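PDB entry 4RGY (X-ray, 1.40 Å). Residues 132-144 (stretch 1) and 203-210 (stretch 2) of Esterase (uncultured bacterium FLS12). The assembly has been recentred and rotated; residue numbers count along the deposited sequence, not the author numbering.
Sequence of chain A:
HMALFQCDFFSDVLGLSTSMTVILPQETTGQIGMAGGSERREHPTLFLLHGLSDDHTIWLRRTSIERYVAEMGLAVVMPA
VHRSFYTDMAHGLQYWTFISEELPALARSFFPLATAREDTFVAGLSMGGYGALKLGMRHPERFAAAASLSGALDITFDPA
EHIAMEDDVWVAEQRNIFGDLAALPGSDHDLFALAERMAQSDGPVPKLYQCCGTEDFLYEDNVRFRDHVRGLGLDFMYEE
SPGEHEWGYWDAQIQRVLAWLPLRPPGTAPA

Stretch 1 (132-144) ALKLGMRHPERFA
Stretch 2 (203-210) GPVPKLYQ

How do the two backbones lie? Stretch 1 is helical through Arg138, closed by Gly136 N to Ala132 O, Met137 N to Leu133 O and Arg138 N to Lys134 O (2.8–2.9 Å); His139 leaves the helix at phi/psi -128/61, and Arg142 N bonds His139 O at 2.9 Å. Stretch 2 is extended, becoming a strand at Lys207. CA atoms pair Leu133 with Leu208 (7.9 Å), Pro140 with Val205 (5.6 Å) and Ala144 with Pro206 (4.8 Å). From Leu133 to Pro140 the partners run backward, so helix and strand run roughly opposite; the loop then returns Ala144 to Pro206.

What ties the two stretches together? One hydrogen bond crosses: Lys207 N donates to Ala144 O at 2.9 Å, N-H...O angle 157°. It is a backbone bond; Ala144 CB points away, while the Lys207 side chain, chi1 -145° and then t throughout, leads its end away.

Why is Pro206 so central? Its CA-to-CB bond points toward stretch 1, and the ring, C-gamma exo, fits among backbone carbonyls: CG lies 3.4 Å from Gly136 O, and CB 3.4 Å from Phe143 O. Pro140, C-gamma endo, adds an apolar contact, CB to Pro206 CD at 3.7 Å, and its CB also sits 3.4 Å from Pro204 O.

How do the leucines meet? Both CA-to-CB bonds run sideways, yet the mt rotamers (Leu133 -65°/-175°, Leu208 -64°/163°) bring the ends nearer, and, both residues being buried, Leu133 CD2 meets Leu208 CD2 at 4.2 Å in an apolar contact shielded from water.

What shapes the turn's polar side chains? Glu141, chi1 p and chi2 m, folds back so that OE2 accepts from His139 ND1 at 3.1 Å; His139 is m with chi2 -69°. Arg142 NE lies 3.6 Å from Glu141 OE2, a long salt bridge of charges only. Glu141 CA still touches Pro204 CG at 4.1 Å.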

# COMPACT_ATOMS: atom_id res chain seq x y z
N ALA A 132 -26.17 0.07 -1.80
CA ALA A 132 -26.41 1.46 -2.15
C ALA A 132 -27.89 1.82 -2.07
O ALA A 132 -28.26 2.85 -1.51
CB ALA A 132 -25.87 1.76 -3.54
N LEU A 133 -28.74 0.97 -2.64
CA LEU A 133 -30.17 1.24 -2.60
C LEU A 133 -30.74 1.08 -1.19
O LEU A 133 -31.66 1.81 -0.81
CB LEU A 133 -30.94 0.37 -3.61
CG LEU A 133 -30.61 0.63 -5.08
CD1 LEU A 133 -31.51 -0.20 -5.95
CD2 LEU A 133 -30.76 2.11 -5.41
N LYS A 134 -30.19 0.16 -0.40
CA LYS A 134 -30.57 0.06 1.00
C LYS A 134 -30.25 1.35 1.76
O LYS A 134 -31.08 1.87 2.51
CB LYS A 134 -29.90 -1.15 1.65
CG LYS A 134 -30.32 -1.40 3.08
CD LYS A 134 -29.54 -2.57 3.68
CE LYS A 134 -29.80 -2.73 5.17
NZ LYS A 134 -28.88 -3.76 5.79
N LEU A 135 -29.04 1.87 1.56
CA LEU A 135 -28.66 3.15 2.15
C LEU A 135 -29.58 4.27 1.71
O LEU A 135 -30.07 5.04 2.54
CB LEU A 135 -27.21 3.49 1.81
CG LEU A 135 -26.19 2.71 2.66
CD1 LEU A 135 -24.82 2.79 1.99
CD2 LEU A 135 -26.10 3.23 4.09
N GLY A 136 -29.84 4.36 0.41
CA GLY A 136 -30.65 5.45 -0.12
C GLY A 136 -32.09 5.39 0.38
O GLY A 136 -32.71 6.44 0.61
N MET A 137 -32.62 4.19 0.55
CA MET A 137 -34.02 4.04 0.93
C MET A 137 -34.25 3.94 2.45
O MET A 137 -35.36 4.19 2.93
CB MET A 137 -34.67 2.88 0.18
CG MET A 137 -34.72 3.12 -1.33
SD MET A 137 -35.83 1.98 -2.18
CE MET A 137 -34.87 0.48 -2.16
N ARG A 138 -33.22 3.57 3.20
CA ARG A 138 -33.30 3.57 4.66
C ARG A 138 -32.94 4.95 5.20
O ARG A 138 -33.49 5.39 6.21
CB ARG A 138 -32.39 2.51 5.28
CG ARG A 138 -32.84 1.07 5.04
CD ARG A 138 -33.91 0.63 6.04
NE ARG A 138 -33.34 0.51 7.38
CZ ARG A 138 -32.72 -0.58 7.84
NH1 ARG A 138 -32.62 -1.66 7.06
NH2 ARG A 138 -32.20 -0.59 9.06
N HIS A 139 -32.03 5.63 4.51
CA HIS A 139 -31.60 6.95 4.94
C HIS A 139 -31.68 7.98 3.82
O HIS A 139 -30.68 8.58 3.44
CB HIS A 139 -30.18 6.88 5.50
CG HIS A 139 -30.08 6.10 6.77
ND1 HIS A 139 -30.61 6.54 7.96
CD2 HIS A 139 -29.53 4.89 7.04
CE1 HIS A 139 -30.38 5.65 8.91
NE2 HIS A 139 -29.72 4.64 8.37
N PRO A 140 -32.89 8.22 3.29
CA PRO A 140 -33.04 9.16 2.18
C PRO A 140 -32.65 10.58 2.58
O PRO A 140 -32.38 11.40 1.71
CB PRO A 140 -34.53 9.08 1.85
CG PRO A 140 -35.17 8.64 3.11
CD PRO A 140 -34.20 7.70 3.74
N GLU A 141 -32.61 10.85 3.88
CA GLU A 141 -32.22 12.16 4.37
C GLU A 141 -30.70 12.38 4.32
O GLU A 141 -30.24 13.51 4.51
CB GLU A 141 -32.75 12.39 5.80
CG GLU A 141 -31.98 11.66 6.90
CD GLU A 141 -32.33 10.17 7.04
OE1 GLU A 141 -33.28 9.70 6.37
OE2 GLU A 141 -31.67 9.48 7.85
N ARG A 142 -29.94 11.32 4.06
CA ARG A 142 -28.47 11.40 4.03
C ARG A 142 -27.84 11.34 2.64
O ARG A 142 -26.66 11.67 2.48
CB ARG A 142 -27.86 10.29 4.88
CG ARG A 142 -28.31 10.30 6.33
CD ARG A 142 -27.62 9.18 7.10
NE ARG A 142 -28.13 9.09 8.46
CZ ARG A 142 -27.90 8.07 9.28
NH1 ARG A 142 -28.41 8.07 10.50
NH2 ARG A 142 -27.17 7.04 8.87
N PHE A 143 -28.62 10.94 1.64
CA PHE A 143 -28.09 10.73 0.29
C PHE A 143 -28.88 11.48 -0.76
O PHE A 143 -30.10 11.35 -0.85
CB PHE A 143 -28.04 9.24 -0.06
CG PHE A 143 -27.13 8.46 0.83
CD1 PHE A 143 -25.77 8.41 0.56
CD2 PHE A 143 -27.61 7.79 1.94
CE1 PHE A 143 -24.90 7.70 1.38
CE2 PHE A 143 -26.75 7.08 2.77
CZ PHE A 143 -25.39 7.04 2.49
N ALA A 144 -28.19 12.26 -1.57
CA ALA A 144 -28.84 12.96 -2.67
C ALA A 144 -29.13 12.00 -3.82
O ALA A 144 -29.99 12.27 -4.66
CB ALA A 144 -27.96 14.09 -3.15
N GLY A 203 -41.34 13.03 2.50
CA GLY A 203 -40.01 13.57 2.73
C GLY A 203 -39.10 13.48 1.52
O GLY A 203 -39.56 13.20 0.42
N PRO A 204 -37.80 13.69 1.73
CA PRO A 204 -36.85 13.74 0.62
C PRO A 204 -36.70 12.36 -0.01
O PRO A 204 -36.70 11.37 0.71
CB PRO A 204 -35.54 14.14 1.30
CG PRO A 204 -35.65 13.54 2.66
CD PRO A 204 -37.11 13.64 3.04
N VAL A 205 -36.60 12.30 -1.33
CA VAL A 205 -36.31 11.04 -2.00
C VAL A 205 -35.07 11.25 -2.87
O VAL A 205 -35.00 12.21 -3.63
CB VAL A 205 -37.49 10.54 -2.84
CG1 VAL A 205 -37.10 9.32 -3.67
CG2 VAL A 205 -38.67 10.20 -1.93
N PRO A 206 -34.08 10.37 -2.73
CA PRO A 206 -32.85 10.55 -3.50
C PRO A 206 -33.11 10.32 -4.98
O PRO A 206 -34.10 9.67 -5.33
CB PRO A 206 -31.93 9.45 -2.96
CG PRO A 206 -32.53 9.03 -1.64
CD PRO A 206 -34.00 9.20 -1.82
N LYS A 207 -32.24 10.85 -5.83
CA LYS A 207 -32.21 10.44 -7.23
C LYS A 207 -31.83 8.96 -7.22
O LYS A 207 -30.94 8.56 -6.45
CB LYS A 207 -31.17 11.26 -7.99
CG LYS A 207 -31.55 11.57 -9.43
CD LYS A 207 -30.45 12.35 -10.14
CE LYS A 207 -30.88 12.68 -11.56
NZ LYS A 207 -29.80 13.36 -12.32
N LEU A 208 -32.50 8.14 -8.02
CA LEU A 208 -32.29 6.69 -7.98
C LEU A 208 -31.96 6.13 -9.35
O LEU A 208 -32.59 6.49 -10.34
CB LEU A 208 -33.54 5.99 -7.42
CG LEU A 208 -33.85 6.35 -5.97
CD1 LEU A 208 -35.29 5.99 -5.61
CD2 LEU A 208 -32.88 5.70 -4.99
N TYR A 209 -30.95 5.26 -9.40
CA TYR A 209 -30.45 4.72 -10.65
C TYR A 209 -30.34 3.21 -10.53
O TYR A 209 -29.88 2.69 -9.50
CB TYR A 209 -29.07 5.33 -10.99
CG TYR A 209 -28.42 4.79 -12.24
CD1 TYR A 209 -27.75 3.57 -12.23
CD2 TYR A 209 -28.44 5.50 -13.44
CE1 TYR A 209 -27.15 3.07 -13.37
CE2 TYR A 209 -27.83 5.01 -14.59
CZ TYR A 209 -27.19 3.79 -14.54
OH TYR A 209 -26.59 3.27 -15.67
N GLN A 210 -30.72 2.52 -11.59
CA GLN A 210 -30.57 1.08 -11.67
C GLN A 210 -30.15 0.67 -13.06
O GLN A 210 -30.78 1.08 -14.04
CB GLN A 210 -31.90 0.39 -11.34
CG GLN A 210 -31.88 -1.12 -11.54
CD GLN A 210 -33.26 -1.77 -11.48
OE1 GLN A 210 -34.29 -1.09 -11.47
NE2 GLN A 210 -33.27 -3.09 -11.45